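PDB 3W5M: alpha-L-rhamnosidase from Streptomyces avermitilis, which hydrolyses terminal non-reducing alpha-L-rhamnose residues of rhamnosides such as citrus flavonoids and gum arabic, and carries a calcium-dependent L-rhamnose-binding module. Local coordinates for residues Met31-Ala35 with Pro36-Gln40; Gly188-Val191 with Ala192-Asp195; His214-Ser217 with Gly218-Leu222; Ala671-Ser674 with Asp675-Thr679; Gly923-Met926 with Tyr927-Ala931. All coordinates share one frame; numbering follows the deposited sequence.

Contact 1 of 5, residues Met31-Ala35 with Pro36-Gln40; sequences MASAA and PGRRQ
The side chain of Arg38 curls back toward the loop before it, with its CG 3.4 Å from Ala35 O and its guanidinium group reaching Ser33. Bends at chi2 (-50°) and chi3 (-72°) fold the chain inward and bring NH1 to the serine. The bond from Arg38 NH1 to Ser33 OG measures 3.0 Å. It is distinctly bent, with the hydroxyl at the guanidinium edge and tilted 22° from its plane. Ser33 OG in turn donates to Ala35 O at 2.9 Å, in the carbonyl plane and on a lone pair, and thus relays the arginine's grip to the backbone. Ala35 CB lies 3.9 Å from Arg38 NH1. These residues make the loop between strand 26-32 and strand 40-48 of the N-terminal immunoglobulin-like domain. Arg38 NH2 meanwhile forms a salt bridge with Asp94. An alanine at Arg38 would remove the guanidinium group, which is likely to leave Asp94 without its charged mate and Ser33 OG without this donor. At the mouth of the loop the side chains of Met31 and Gln40 cross at about a right angle, Met31 CE lying 3.9 Å from Gln40 OE1. That amide is fixed by its neighbours: Gln40 NE2 bonds to Asp69 O and Ser67 O, and Gln40 OE1 to Trp29 NE1.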
loop_
_atom_site.group_PDB
_atom_site.type_symbol
_atom_site.label_atom_id
_atom_site.label_comp_id
_atom_site.label_asym_id
_atom_site.label_seq_id
_atom_site.Cartn_x
_atom_site.Cartn_y
_atom_site.Cartn_z
ATOM N N MET A 31 -13.425 -21.194 -19.965
ATOM C CA MET A 31 -13.523 -22.028 -21.160
ATOM C C MET A 31 -13.632 -21.158 -22.414
ATOM O O MET A 31 -14.048 -20.011 -22.341
ATOM C CB MET A 31 -14.714 -22.970 -21.052
ATOM C CG MET A 31 -14.546 -24.102 -20.034
ATOM S SD MET A 31 -16.176 -24.679 -19.464
ATOM C CE MET A 31 -16.641 -23.355 -18.346
ATOM N N ALA A 32 -13.237 -21.707 -23.559
ATOM C CA ALA A 32 -13.338 -20.981 -24.833
ATOM C C ALA A 32 -14.050 -21.833 -25.857
ATOM O O ALA A 32 -13.904 -23.056 -25.867
ATOM C CB ALA A 32 -11.954 -20.588 -25.341
ATOM N N SER A 33 -14.855 -21.195 -26.702
ATOM C CA SER A 33 -15.557 -21.926 -27.764
ATOM C C SER A 33 -15.859 -20.957 -28.879
ATOM O O SER A 33 -16.389 -19.873 -28.617
ATOM C CB SER A 33 -16.881 -22.513 -27.249
ATOM O OG SER A 33 -17.777 -22.855 -28.311
ATOM N N ALA A 34 -15.565 -21.364 -30.111
ATOM C CA ALA A 34 -15.950 -20.583 -31.299
ATOM C C ALA A 34 -17.482 -20.593 -31.557
ATOM O O ALA A 34 -18.007 -19.673 -32.188
ATOM C CB ALA A 34 -15.180 -21.059 -32.535
ATOM N N ALA A 35 -18.191 -21.610 -31.058
ATOM C CA ALA A 35 -19.657 -21.695 -31.177
ATOM C C ALA A 35 -20.370 -20.933 -30.056
ATOM O O ALA A 35 -19.972 -21.043 -28.896
ATOM C CB ALA A 35 -20.102 -23.149 -31.152
ATOM N N PRO A 36 -21.448 -20.195 -30.387
ATOM C CA PRO A 36 -22.209 -19.449 -29.374
ATOM C C PRO A 36 -23.063 -20.333 -28.466
ATOM O O PRO A 36 -23.285 -21.496 -28.781
ATOM C CB PRO A 36 -23.121 -18.540 -30.210
ATOM C CG PRO A 36 -23.262 -19.254 -31.518
ATOM C CD PRO A 36 -21.932 -19.919 -31.756
ATOM N N GLY A 37 -23.506 -19.776 -27.344
ATOM C CA GLY A 37 -24.544 -20.359 -26.479
ATOM C C GLY A 37 -24.174 -21.559 -25.613
ATOM O O GLY A 37 -25.029 -22.406 -25.360
ATOM N N ARG A 38 -22.920 -21.619 -25.147
ATOM C CA ARG A 38 -22.380 -22.775 -24.418
ATOM C C ARG A 38 -22.530 -22.652 -22.909
ATOM O O ARG A 38 -22.271 -21.589 -22.337
ATOM C CB ARG A 38 -20.896 -23.002 -24.743
ATOM C CG ARG A 38 -20.531 -23.004 -26.218
ATOM C CD ARG A 38 -21.416 -23.920 -27.052
ATOM N NE ARG A 38 -21.171 -25.346 -26.842
ATOM C CZ ARG A 38 -20.154 -26.040 -27.361
ATOM N NH1 ARG A 38 -19.219 -25.449 -28.106
ATOM N NH2 ARG A 38 -20.053 -27.341 -27.111
ATOM N N ARG A 39 -22.953 -23.748 -22.280
ATOM C CA ARG A 39 -23.072 -23.834 -20.840
ATOM C C ARG A 39 -22.432 -25.135 -20.393
ATOM O O ARG A 39 -22.430 -26.123 -21.133
ATOM C CB ARG A 39 -24.542 -23.868 -20.403
ATOM C CG ARG A 39 -25.360 -22.614 -20.654
ATOM C CD ARG A 39 -26.801 -22.805 -20.185
ATOM N NE ARG A 39 -27.457 -23.960 -20.810
ATOM C CZ ARG A 39 -27.693 -25.128 -20.204
ATOM N NH1 ARG A 39 -27.334 -25.325 -18.940
ATOM N NH2 ARG A 39 -28.286 -26.111 -20.867
ATOM N N GLN A 40 -21.920 -25.143 -19.170
ATOM C CA GLN A 40 -21.405 -26.366 -18.564
ATOM C C GLN A 40 -22.514 -27.115 -17.805
ATOM O O GLN A 40 -23.237 -26.521 -17.016
ATOM C CB GLN A 40 -20.239 -26.040 -17.615
ATOM C CG GLN A 40 -19.723 -27.216 -16.799
ATOM C CD GLN A 40 -18.837 -26.753 -15.669
ATOM O OE1 GLN A 40 -17.754 -26.207 -15.905
ATOM N NE2 GLN A 40 -19.277 -26.990 -14.437
#

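Contact 2 of 5, residues Gly188-Val191 with Ala192-Asp195; sequences GAEV and ARTD
The carboxylate of Glu190 and the guanidinium group of Arg193 meet with their planes steeply inclined to each other, and Glu190 OE1 approaches the guanidinium obliquely. The pairing is a salt bridge carried by two weak hydrogen bonds. Arg193 NH2 reaches Glu190 OE1 at 2.9 Å with a strongly bent geometry, and Arg193 NE reaches Glu190 OE2 at 3.3 Å. With the two flat groups 66° apart both bonds are bent, and charge attraction probably contributes more than directional bonding. Glu190 comes to the meeting fully stretched, its CG anti to the backbone N (chi1 -175°). Arg193 instead starts with CG between its own backbone N and carbonyl carbon (chi1 71°) and bends again at chi3. Its aliphatic part thus runs beside the carboxylate, with Arg193 CG 3.8 Å from Glu190 OE2. On the other flank Arg193 NH1 lies 3.8 Å from Asp195 OD1, a long salt bridge that extends the pair into a three-membered charge network at the surface. Both Glu190 and Arg193 also rest on Ala183 of the adjoining strand. The intervening Val191 and Ala192 leave the backbone on the other side from the charged pair, and Val191 packs on Val211. Val191 and Ala192 each have a backbone hydrogen bond to Val184. The two thus face this single residue, a classic beta bulge; the extra residue brings Glu190 and Arg193 out on the same side of strand 189-193, at the edge of a sheet in the CBM67 carbohydrate-binding module.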
loop_
_atom_site.group_PDB
_atom_site.type_symbol
_atom_site.label_atom_id
_atom_site.label_comp_id
_atom_site.label_asym_id
_atom_site.label_seq_id
_atom_site.Cartn_x
_atom_site.Cartn_y
_atom_site.Cartn_z
ATOM N N GLY A 188 35.888 25.043 16.510
ATOM C CA GLY A 188 35.312 26.209 15.840
ATOM C C GLY A 188 34.422 25.915 14.637
ATOM O O GLY A 188 33.782 26.819 14.104
ATOM N N ALA A 189 34.357 24.672 14.185
ATOM C CA ALA A 189 33.485 24.388 13.046
ATOM C C ALA A 189 32.184 23.728 13.500
ATOM O O ALA A 189 32.223 22.679 14.132
ATOM C CB ALA A 189 34.218 23.498 12.041
ATOM N N GLU A 190 31.038 24.336 13.174
ATOM C CA GLU A 190 29.729 23.763 13.541
ATOM C C GLU A 190 29.513 22.400 12.870
ATOM O O GLU A 190 29.779 22.239 11.679
ATOM C CB GLU A 190 28.591 24.726 13.175
ATOM C CG GLU A 190 27.215 24.278 13.623
ATOM C CD GLU A 190 26.146 25.314 13.309
ATOM O OE1 GLU A 190 26.008 26.300 14.070
ATOM O OE2 GLU A 190 25.437 25.140 12.298
ATOM N N VAL A 191 29.039 21.417 13.627
ATOM C CA VAL A 191 28.817 20.086 13.065
ATOM C C VAL A 191 27.344 19.664 13.083
ATOM O O VAL A 191 26.973 18.714 12.389
ATOM C CB VAL A 191 29.706 19.001 13.710
ATOM C CG1 VAL A 191 31.180 19.359 13.551
ATOM C CG2 VAL A 191 29.346 18.768 15.189
ATOM N N ALA A 192 26.516 20.363 13.862
ATOM C CA ALA A 192 25.080 20.076 13.944
ATOM C C ALA A 192 24.369 21.183 14.705
ATOM O O ALA A 192 24.964 21.827 15.571
ATOM C CB ALA A 192 24.847 18.743 14.649
ATOM N N ARG A 193 23.096 21.378 14.383
ATOM C CA ARG A 193 22.210 22.286 15.115
ATOM C C ARG A 193 20.756 21.903 14.928
ATOM O O ARG A 193 20.401 21.214 13.977
ATOM C CB ARG A 193 22.402 23.747 14.684
ATOM C CG ARG A 193 21.881 24.079 13.293
ATOM C CD ARG A 193 21.482 25.552 13.152
ATOM N NE ARG A 193 22.593 26.457 13.442
ATOM C CZ ARG A 193 22.657 27.303 14.473
ATOM N NH1 ARG A 193 21.654 27.407 15.341
ATOM N NH2 ARG A 193 23.731 28.061 14.630
ATOM N N THR A 194 19.928 22.335 15.868
ATOM C CA THR A 194 18.470 22.320 15.742
ATOM C C THR A 194 17.970 23.742 15.935
ATOM O O THR A 194 18.674 24.576 16.517
ATOM C CB THR A 194 17.793 21.349 16.728
ATOM O OG1 THR A 194 18.313 21.545 18.053
ATOM C CG2 THR A 194 18.071 19.923 16.313
ATOM N N ASP A 195 16.776 24.046 15.426
ATOM C CA ASP A 195 16.317 25.451 15.393
ATOM C C ASP A 195 15.029 25.676 16.191
ATOM O O ASP A 195 14.113 24.847 16.137
ATOM C CB ASP A 195 16.179 25.944 13.944
ATOM C CG ASP A 195 17.502 25.872 13.172
ATOM O OD1 ASP A 195 18.434 26.657 13.468
ATOM O OD2 ASP A 195 17.617 25.015 12.269
#

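Contact 3 of 5, residues His214-Ser217 with Gly218-Leu222; sequences HVHS and GNNTL
Asn220 ND2 is held by two backbone carbonyls. It donates to His216 O at 2.8 Å with an N-H...O angle of 161°, and more weakly to Gly218 O, also at 2.8 Å. His216 O lies in the amide plane of Asn220, though the donor stands well above the plane of that carbonyl. The other end of the amide, Asn220 OD1, accepts from His216 N at 3.1 Å on a lone pair. The asparagine therefore grips both backbone polar atoms of one residue, and these bonds fix the rotation of its own amide. Asn220 OD1 has a further neighbour in the His216 ring: it sits 3.6 Å above the ring plane, over the centre, with ring and amide planes only 26° apart. The ring folds back over the amide because His216 CG lies between its backbone N and carbonyl carbon (chi1 46°). Within the ring plane, His216 ND1 donates to Ser217 O at 3.0 Å, while His216 NE2 bonds to Asp187 OD2. A carbonyl at one nitrogen and a carboxylate at the other would probably favour a positively charged imidazole. Gly218 sits at the bend with positive phi, where a side chain would run into Ser217 O. Asp187 also binds Thr221 N, so one aspartate braces both the loop and strand 218-227. This strand runs in the CBM67 sheet between strand 156-165, which Asn219 and Asn220 touch, and strand 181-186, while His214 leans over the outer strand 189-193 beyond.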
loop_
_atom_site.group_PDB
_atom_site.type_symbol
_atom_site.label_atom_id
_atom_site.label_comp_id
_atom_site.label_asym_id
_atom_site.label_seq_id
_atom_site.Cartn_x
_atom_site.Cartn_y
_atom_site.Cartn_z
ATOM N N HIS A 214 36.171 16.136 11.693
ATOM C CA HIS A 214 36.463 17.302 12.553
ATOM C C HIS A 214 37.245 16.992 13.831
ATOM O O HIS A 214 37.687 17.913 14.501
ATOM C CB HIS A 214 35.189 18.076 12.914
ATOM C CG HIS A 214 34.584 18.798 11.756
ATOM N ND1 HIS A 214 35.056 20.014 11.310
ATOM C CD2 HIS A 214 33.563 18.464 10.933
ATOM C CE1 HIS A 214 34.345 20.404 10.267
ATOM N NE2 HIS A 214 33.439 19.476 10.012
ATOM N N VAL A 215 37.440 15.717 14.163
ATOM C CA VAL A 215 38.237 15.368 15.350
ATOM C C VAL A 215 39.642 14.871 15.031
ATOM O O VAL A 215 39.912 14.396 13.918
ATOM C CB VAL A 215 37.542 14.344 16.272
ATOM C CG1 VAL A 215 36.182 14.871 16.723
ATOM C CG2 VAL A 215 37.432 12.992 15.602
ATOM N N HIS A 216 40.527 14.995 16.011
ATOM C CA HIS A 216 41.906 14.555 15.860
ATOM C C HIS A 216 42.468 14.145 17.207
ATOM O O HIS A 216 41.832 14.319 18.240
ATOM C CB HIS A 216 42.755 15.668 15.218
ATOM C CG HIS A 216 42.535 17.014 15.828
ATOM N ND1 HIS A 216 43.242 17.459 16.924
ATOM C CD2 HIS A 216 41.652 17.997 15.524
ATOM C CE1 HIS A 216 42.814 18.663 17.262
ATOM N NE2 HIS A 216 41.858 19.015 16.422
ATOM N N SER A 217 43.672 13.600 17.208
ATOM C CA SER A 217 44.292 13.225 18.449
ATOM C C SER A 217 44.670 14.486 19.214
ATOM O O SER A 217 44.810 15.561 18.628
ATOM C CB SER A 217 45.528 12.362 18.169
ATOM O OG SER A 217 46.651 13.174 17.873
ATOM N N GLY A 218 44.825 14.367 20.528
ATOM C CA GLY A 218 45.256 15.517 21.319
ATOM C C GLY A 218 44.055 16.366 21.684
ATOM O O GLY A 218 42.915 15.898 21.624
ATOM N N ASN A 219 44.305 17.616 22.060
ATOM C CA ASN A 219 43.229 18.498 22.533
ATOM C C ASN A 219 42.280 18.938 21.417
ATOM O O ASN A 219 42.719 19.405 20.366
ATOM C CB ASN A 219 43.813 19.746 23.206
ATOM C CG ASN A 219 44.523 19.453 24.522
ATOM O OD1 ASN A 219 45.494 20.127 24.857
ATOM N ND2 ASN A 219 44.021 18.489 25.293
ATOM N N ASN A 220 40.977 18.803 21.657
ATOM C CA ASN A 220 39.932 19.226 20.721
ATOM C C ASN A 220 38.993 20.050 21.595
ATOM O O ASN A 220 38.719 19.635 22.727
ATOM C CB ASN A 220 39.099 18.043 20.217
ATOM C CG ASN A 220 39.848 17.100 19.293
ATOM O OD1 ASN A 220 39.411 16.876 18.164
ATOM N ND2 ASN A 220 40.938 16.503 19.772
ATOM N N THR A 221 38.487 21.161 21.070
ATOM C CA THR A 221 37.565 22.017 21.808
ATOM C C THR A 221 36.153 21.815 21.284
ATOM O O THR A 221 35.886 21.986 20.100
ATOM C CB THR A 221 37.994 23.474 21.683
ATOM O OG1 THR A 221 39.324 23.612 22.214
ATOM C CG2 THR A 221 37.035 24.397 22.447
ATOM N N LEU A 222 35.249 21.408 22.170
ATOM C CA LEU A 222 33.842 21.232 21.824
ATOM C C LEU A 222 33.144 22.436 22.415
ATOM O O LEU A 222 33.511 22.899 23.508
ATOM C CB LEU A 222 33.288 19.936 22.456
ATOM C CG LEU A 222 34.228 18.721 22.310
ATOM C CD1 LEU A 222 33.722 17.525 23.083
ATOM C CD2 LEU A 222 34.371 18.370 20.828
#

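Contact 4 of 5, residues Ala671-Ser674 with Asp675-Thr679; sequences AQTS and DGAFT
Gln672 is stretched out, with CG anti to its backbone N (chi1 -168°), and this lays its amide over the ring of Phe678. Thr673 instead turns OG1 between its backbone N and carbonyl carbon (chi1 72°), into the bend of the chain. That bend is a type I beta turn from Thr673 to Gly676, in a loop that follows helix 658-671 of the (alpha/alpha)6-barrel domain. The bond from Gly676 N to Thr673 O closes the turn, and that from Thr673 N to Ala677 O joins the chain on its two sides. Positive phi at Gly676 turns the chain back alongside Gln672. The Gln672 amide stacks at 19° on the Phe678 ring, with NE2 3.7 Å above the ring plane and displaced toward its rim. Gln672 NE2 also makes a nearly straight bond of 3.0 Å to Gly676 O, meeting that carbonyl from above its plane, and bonds to Ser722 O. These partners fix the amide's rotation. Phe678 in turn meets Trp726, and its side chain is about 8 Å from that of the rhamnose-binding Trp695. Thr673 OG1 works both ways: it accepts from Ala677 N at 3.1 Å and donates to Asp675 OD1 at 2.5 Å, the side chains of Thr673 and Asp675 lying side by side. A water joins the outer edge of the turn, donating to Asp675 OD1 at 2.8 Å and lying 3.0 Å from Ser674 OG.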
loop_
_atom_site.group_PDB
_atom_site.type_symbol
_atom_site.label_atom_id
_atom_site.label_comp_id
_atom_site.label_asym_id
_atom_site.label_seq_id
_atom_site.Cartn_x
_atom_site.Cartn_y
_atom_site.Cartn_z
ATOM N N ALA A 671 -8.117 -6.147 13.453
ATOM C CA ALA A 671 -8.130 -4.859 14.187
ATOM C C ALA A 671 -9.483 -4.554 14.844
ATOM O O ALA A 671 -9.583 -3.600 15.650
ATOM C CB ALA A 671 -7.726 -3.711 13.284
ATOM N N GLN A 672 -10.504 -5.321 14.498
ATOM C CA GLN A 672 -11.878 -5.014 15.007
ATOM C C GLN A 672 -11.853 -5.011 16.537
ATOM O O GLN A 672 -11.261 -5.913 17.173
ATOM C CB GLN A 672 -12.902 -5.998 14.438
ATOM C CG GLN A 672 -14.378 -5.596 14.665
ATOM C CD GLN A 672 -15.349 -6.527 13.946
ATOM O OE1 GLN A 672 -14.946 -7.558 13.439
ATOM N NE2 GLN A 672 -16.633 -6.148 13.876
ATOM N N THR A 673 -12.461 -3.996 17.151
ATOM C CA THR A 673 -12.323 -3.876 18.607
ATOM C C THR A 673 -13.189 -4.915 19.291
ATOM O O THR A 673 -14.074 -5.509 18.654
ATOM C CB THR A 673 -12.732 -2.504 19.131
ATOM O OG1 THR A 673 -14.168 -2.389 19.054
ATOM C CG2 THR A 673 -12.033 -1.407 18.335
ATOM N N SER A 674 -12.920 -5.128 20.581
ATOM C CA SER A 674 -13.610 -6.156 21.360
ATOM C C SER A 674 -15.102 -5.854 21.472
ATOM O O SER A 674 -15.870 -6.753 21.751
ATOM C CB SER A 674 -13.013 -6.288 22.746
ATOM O OG SER A 674 -13.130 -5.072 23.481
ATOM N N ASP A 675 -15.516 -4.608 21.279
ATOM C CA ASP A 675 -16.955 -4.325 21.263
ATOM C C ASP A 675 -17.540 -4.243 19.843
ATOM O O ASP A 675 -18.672 -3.778 19.626
ATOM C CB ASP A 675 -17.302 -3.122 22.148
ATOM C CG ASP A 675 -16.712 -1.830 21.648
ATOM O OD1 ASP A 675 -15.622 -1.854 21.044
ATOM O OD2 ASP A 675 -17.340 -0.772 21.869
ATOM N N GLY A 676 -16.764 -4.725 18.877
ATOM C CA GLY A 676 -17.261 -4.954 17.503
ATOM C C GLY A 676 -17.122 -3.788 16.546
ATOM O O GLY A 676 -17.682 -3.803 15.442
ATOM N N ALA A 677 -16.385 -2.750 16.948
ATOM C CA ALA A 677 -16.235 -1.606 16.074
ATOM C C ALA A 677 -15.087 -1.863 15.066
ATOM O O ALA A 677 -13.968 -2.174 15.477
ATOM C CB ALA A 677 -15.962 -0.337 16.896
ATOM N N PHE A 678 -15.375 -1.721 13.773
ATOM C CA PHE A 678 -14.283 -1.608 12.782
ATOM C C PHE A 678 -13.507 -0.284 12.996
ATOM O O PHE A 678 -14.110 0.758 13.270
ATOM C CB PHE A 678 -14.860 -1.695 11.373
ATOM C CG PHE A 678 -15.338 -3.085 10.979
ATOM C CD1 PHE A 678 -14.467 -4.183 11.042
ATOM C CD2 PHE A 678 -16.646 -3.302 10.518
ATOM C CE1 PHE A 678 -14.889 -5.463 10.672
ATOM C CE2 PHE A 678 -17.056 -4.577 10.118
ATOM C CZ PHE A 678 -16.171 -5.660 10.201
ATOM N N THR A 679 -12.179 -0.325 12.835
ATOM C CA THR A 679 -11.286 0.840 13.019
ATOM C C THR A 679 -11.224 1.758 11.790
ATOM O O THR A 679 -11.658 1.390 10.693
ATOM C CB THR A 679 -9.859 0.355 13.384
ATOM O OG1 THR A 679 -9.431 -0.610 12.395
ATOM C CG2 THR A 679 -9.838 -0.312 14.781
HETATM O O HOH W 1 -13.425 -2.215 22.756
#

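Contact 5 of 5, residues Gly923-Met926 with Tyr927-Ala931; sequences GEWM and YANIA
Gly923 and Tyr927 pack closely on the buried side of helix 923-929, whereas Glu924 and Ala928 occupy a partly exposed flank. The helix belongs to the (alpha/alpha)6-barrel domain. Gly923 lies over one face of the tyrosine ring: its CA makes a CH-pi contact 4.2 Å from the Tyr927 centroid, and Gly923 O sits 3.0 Å above the ring plane, over the centre. A side chain on Gly923 would crowd Tyr927 CE2. Farther out, Tyr927 OH bonds to His613 ND1, while Tyr653 meets the ring edge-to-face. A serine in place of Tyr927 would probably leave His613 without this hydroxyl partner and open a gap beneath Gly923. Burial continues around the helix, where Ile930 CD1 reaches Trp925 CZ3 at 3.7 Å and Met926 CG at 4.0 Å. Trp925 swings CG anti to its backbone N (chi1 -176°), which carries the indole along the helix until Asn929 CB lies over its six-membered ring, 4.1 Å from the centroid. Trp925 NE1 bonds to Thr862 OG1. The partly exposed flank has fewer side-chain contacts across the two segments, Ala928 CB lying 3.3 Å from Glu924 O; helix 641-654 covers it through Tyr653. Met926 O accepts two donors, Ile930 N at 2.8 Å and Ala931 N at 3.0 Å, the latter nearly along the C=O axis.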
loop_
_atom_site.group_PDB
_atom_site.type_symbol
_atom_site.label_atom_id
_atom_site.label_comp_id
_atom_site.label_asym_id
_atom_site.label_seq_id
_atom_site.Cartn_x
_atom_site.Cartn_y
_atom_site.Cartn_z
ATOM N N GLY A 923 -14.683 5.815 -12.002
ATOM C CA GLY A 923 -14.310 4.754 -12.923
ATOM C C GLY A 923 -15.431 3.758 -13.133
ATOM O O GLY A 923 -15.724 3.408 -14.255
ATOM N N GLU A 924 -16.041 3.291 -12.052
ATOM C CA GLU A 924 -17.047 2.229 -12.169
ATOM C C GLU A 924 -18.243 2.678 -12.996
ATOM O O GLU A 924 -18.825 1.869 -13.684
ATOM C CB GLU A 924 -17.528 1.731 -10.809
ATOM C CG GLU A 924 -18.282 2.748 -9.974
ATOM C CD GLU A 924 -18.892 2.144 -8.727
ATOM O OE1 GLU A 924 -19.732 1.219 -8.872
ATOM O OE2 GLU A 924 -18.542 2.590 -7.604
ATOM N N TRP A 925 -18.591 3.964 -12.924
ATOM C CA TRP A 925 -19.671 4.496 -13.764
ATOM C C TRP A 925 -19.302 4.443 -15.248
ATOM O O TRP A 925 -20.106 4.050 -16.088
ATOM C CB TRP A 925 -20.087 5.905 -13.332
ATOM C CG TRP A 925 -21.269 6.416 -14.145
ATOM C CD1 TRP A 925 -22.609 6.317 -13.813
ATOM C CD2 TRP A 925 -21.217 7.070 -15.432
ATOM N NE1 TRP A 925 -23.384 6.887 -14.820
ATOM C CE2 TRP A 925 -22.558 7.347 -15.818
ATOM C CE3 TRP A 925 -20.169 7.465 -16.289
ATOM C CZ2 TRP A 925 -22.875 7.992 -17.024
ATOM C CZ3 TRP A 925 -20.487 8.107 -17.490
ATOM C CH2 TRP A 925 -21.830 8.365 -17.842
ATOM N N MET A 926 -18.063 4.799 -15.580
ATOM C CA MET A 926 -17.628 4.708 -16.939
ATOM C C MET A 926 -17.648 3.266 -17.452
ATOM O O MET A 926 -18.027 3.022 -18.600
ATOM C CB MET A 926 -16.213 5.292 -17.089
ATOM C CG MET A 926 -16.093 6.767 -16.768
ATOM S SD MET A 926 -14.719 7.547 -17.660
ATOM C CE MET A 926 -13.361 6.650 -16.898
ATOM N N TYR A 927 -17.218 2.314 -16.623
ATOM C CA TYR A 927 -17.035 0.955 -17.103
ATOM C C TYR A 927 -18.407 0.329 -17.303
ATOM O O TYR A 927 -18.621 -0.352 -18.298
ATOM C CB TYR A 927 -16.128 0.125 -16.151
ATOM C CG TYR A 927 -14.816 0.822 -15.844
ATOM C CD1 TYR A 927 -14.179 1.626 -16.805
ATOM C CD2 TYR A 927 -14.225 0.716 -14.593
ATOM C CE1 TYR A 927 -12.986 2.285 -16.520
ATOM C CE2 TYR A 927 -13.040 1.393 -14.297
ATOM C CZ TYR A 927 -12.418 2.155 -15.274
ATOM O OH TYR A 927 -11.232 2.810 -14.965
ATOM N N ALA A 928 -19.333 0.649 -16.396
ATOM C CA ALA A 928 -20.703 0.115 -16.437
ATOM C C ALA A 928 -21.564 0.750 -17.534
ATOM O O ALA A 928 -22.386 0.068 -18.135
ATOM C CB ALA A 928 -21.373 0.239 -15.075
ATOM N N ASN A 929 -21.322 2.026 -17.838
ATOM C CA ASN A 929 -22.233 2.811 -18.706
ATOM C C ASN A 929 -21.681 3.257 -20.047
ATOM O O ASN A 929 -22.422 3.322 -21.038
ATOM C CB ASN A 929 -22.754 4.006 -17.941
ATOM C CG ASN A 929 -23.483 3.609 -16.681
ATOM O OD1 ASN A 929 -22.987 3.808 -15.576
ATOM N ND2 ASN A 929 -24.664 3.032 -16.835
ATOM N N ILE A 930 -20.384 3.543 -20.115
ATOM C CA ILE A 930 -19.800 3.893 -21.394
ATOM C C ILE A 930 -19.337 2.614 -22.055
ATOM O O ILE A 930 -19.670 2.345 -23.211
ATOM C CB ILE A 930 -18.653 4.945 -21.277
ATOM C CG1 ILE A 930 -19.172 6.200 -20.571
ATOM C CG2 ILE A 930 -18.050 5.223 -22.663
ATOM C CD1 ILE A 930 -18.123 7.240 -20.196
ATOM N N ALA A 931 -18.572 1.802 -21.317
ATOM C CA ALA A 931 -18.180 0.493 -21.833
ATOM C C ALA A 931 -19.387 -0.478 -21.817
ATOM O O ALA A 931 -19.482 -1.366 -22.644
ATOM C CB ALA A 931 -17.000 -0.056 -21.036
#

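All five contacts are local and lie in series along the chain, so none nests within or crosses another. Contact 1 closes the loop leading from strand 26-32 to strand 40-48 in the N-terminal domain. Contacts 2 and 3 belong to the CBM67 module: the bulged strand 189-193 and the loop entering strand 218-227 reach the same sheet and touch where His214 packs on Ala189 and Val191. Contact 4 closes a loop after helix 658-671, and contact 5 lies along helix 923-929, both in the catalytic barrel domain, with centres about 34 Å apart. Contact 1 lies about 84 Å from contact 3, centre to centre, on opposite sides of the chain's centre.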